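Local coordinates for protein aeromonas extracellular serine protease (Aeromonas sobria, PDB 3HJR) that cleaves peptide bonds after paired basic residues, one of them lysine, as a calcium-binding, kexin-like secreted serine protease and probable virulence factor, at residues A[443-448]-A[460-465]. Numbering follows the deposited sequence.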
loop_
_atom_site.group_PDB
_atom_site.type_symbol
_atom_site.label_atom_id
_atom_site.label_comp_id
_atom_site.label_asym_id
_atom_site.label_seq_id
_atom_site.Cartn_x
_atom_site.Cartn_y
_atom_site.Cartn_z
ATOM N N ILE A 443 -7.885 16.632 22.289
ATOM C CA ILE A 443 -8.498 17.936 22.402
ATOM C C ILE A 443 -10.000 17.826 22.145
ATOM O O ILE A 443 -10.439 17.341 21.105
ATOM C CB ILE A 443 -7.891 18.922 21.369
ATOM C CG1 ILE A 443 -6.370 19.057 21.567
ATOM C CG2 ILE A 443 -8.649 20.221 21.403
ATOM C CD1 ILE A 443 -5.971 19.725 22.915
ATOM N N ASN A 444 -10.784 18.291 23.100
ATOM C CA ASN A 444 -12.240 18.318 23.006
ATOM C C ASN A 444 -12.622 19.724 22.627
ATOM O O ASN A 444 -12.515 20.624 23.446
ATOM C CB ASN A 444 -12.835 17.945 24.354
ATOM C CG ASN A 444 -12.405 16.583 24.809
ATOM O OD1 ASN A 444 -12.676 15.598 24.127
ATOM N ND2 ASN A 444 -11.730 16.503 25.954
ATOM N N VAL A 445 -13.031 19.942 21.379
ATOM C CA VAL A 445 -13.212 21.311 20.907
ATOM C C VAL A 445 -14.606 21.879 21.193
ATOM O O VAL A 445 -15.625 21.188 21.079
ATOM C CB VAL A 445 -12.731 21.560 19.417
ATOM C CG1 VAL A 445 -11.927 20.389 18.830
ATOM C CG2 VAL A 445 -13.836 21.997 18.493
ATOM N N THR A 446 -14.619 23.149 21.600
ATOM C CA THR A 446 -15.832 23.847 22.021
ATOM C C THR A 446 -15.921 25.250 21.420
ATOM O O THR A 446 -14.984 25.736 20.798
ATOM C CB THR A 446 -15.848 23.984 23.555
ATOM O OG1 THR A 446 -14.667 24.676 23.977
ATOM C CG2 THR A 446 -15.737 22.630 24.247
ATOM N N GLY A 447 -17.055 25.898 21.641
ATOM C CA GLY A 447 -17.249 27.283 21.248
ATOM C C GLY A 447 -17.315 27.472 19.745
ATOM O O GLY A 447 -17.553 26.522 18.995
ATOM N N SER A 448 -17.098 28.712 19.311
ATOM C CA SER A 448 -17.199 29.072 17.900
ATOM C C SER A 448 -15.968 28.632 17.103
ATOM O O SER A 448 -15.982 28.636 15.872
ATOM C CB SER A 448 -17.441 30.584 17.751
ATOM O OG SER A 448 -16.249 31.322 17.966
ATOM N N THR A 460 -10.435 25.654 9.729
ATOM C CA THR A 460 -10.719 25.531 11.138
ATOM C C THR A 460 -9.550 24.796 11.788
ATOM O O THR A 460 -9.171 23.736 11.346
ATOM C CB THR A 460 -11.999 24.728 11.283
ATOM O OG1 THR A 460 -13.065 25.456 10.663
ATOM C CG2 THR A 460 -12.397 24.540 12.741
ATOM N N SER A 461 -8.966 25.395 12.813
ATOM C CA SER A 461 -7.737 24.876 13.407
ATOM C C SER A 461 -7.964 24.497 14.848
ATOM O O SER A 461 -8.705 25.158 15.584
ATOM C CB SER A 461 -6.654 25.948 13.350
ATOM O OG SER A 461 -7.073 27.076 14.085
ATOM N N SER A 462 -7.275 23.451 15.251
ATOM C CA SER A 462 -7.244 23.035 16.642
ATOM C C SER A 462 -5.839 22.555 16.884
ATOM O O SER A 462 -5.236 21.955 15.988
ATOM C CB SER A 462 -8.231 21.902 16.891
ATOM O OG SER A 462 -8.249 21.543 18.268
ATOM N N THR A 463 -5.331 22.809 18.095
ATOM C CA THR A 463 -3.927 22.613 18.380
ATOM C C THR A 463 -3.683 21.847 19.662
ATOM O O THR A 463 -4.519 21.800 20.566
ATOM C CB THR A 463 -3.188 23.957 18.467
ATOM O OG1 THR A 463 -3.720 24.781 19.531
ATOM C CG2 THR A 463 -3.362 24.790 17.169
ATOM N N THR A 464 -2.506 21.259 19.728
ATOM C CA THR A 464 -2.005 20.636 20.949
ATOM C C THR A 464 -0.489 20.692 20.981
ATOM O O THR A 464 0.153 20.519 19.954
ATOM C CB THR A 464 -2.493 19.159 21.101
ATOM O OG1 THR A 464 -2.123 18.648 22.393
ATOM C CG2 THR A 464 -1.823 18.239 20.087
ATOM N N ARG A 465 0.076 20.917 22.160
ATOM C CA ARG A 465 1.522 21.016 22.300
ATOM C C ARG A 465 2.083 19.737 22.802
ATOM O O ARG A 465 1.667 19.239 23.843
ATOM C CB ARG A 465 1.949 22.150 23.236
ATOM C CG ARG A 465 3.444 22.473 23.145
ATOM C CD ARG A 465 3.861 23.769 23.822
ATOM N NE ARG A 465 5.312 23.944 23.747
ATOM C CZ ARG A 465 6.173 23.444 24.602
ATOM N NH1 ARG A 465 7.479 23.678 24.436
ATOM N NH2 ARG A 465 5.761 22.701 25.630
#
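I443 reaches across to strand 460-466 and wedges its branched side chain between S462 and T464, the main apolar touch in a contact that no hydrogen bond crosses. Its two branches divide the work. With CG2 anti to the backbone N, the methyl rests 3.4 Å from the hydroxyl OG of S462, while CG1 and CD1 extend the other way along the strand. There I443 CG1 packs 3.9 Å from CB of T464, the two side chains crossing at a slant, and I443 CD1 lies 3.5 Å from the backbone carbonyl O of T463. A beta-branched isoleucine suits this place because it can cover neighbours in both directions from one backbone position. V445 adds a lighter touch, its CG1 methyl 3.9 Å from S462 OG.

The hydroxyls of S462 and T464 have partners outside the two segments. S462 OG, set anti to its own backbone N (chi1 -177°), accepts a weak hydrogen bond from NE1 of W588, and NE2 of Q441 donates to T464 OG1. Small serine and threonine therefore fit the inward face of the strand: their size is consistent with the 7.2 Å between the CA atoms of I443 and T464, and their hydroxyls are paired though the residues are buried.

The backbones bond to different neighbours, I443 to W588 on strand 583-594 and S462 to L549 on strand 545-553. The contact thus brings strand 436-444 of one antiparallel sheet against 460-466, the outermost strand of another, in the beta-sandwich P-domain, away from the calcium-binding and catalytic sites. Its chemistry implies that the two segments touch only by van der Waals packing of aliphatic branches against the S462 hydroxyl, T464 CB and the T463 carbonyl oxygen, while the bonds from Q441 and, weakly, W588 join the same sheets beside it.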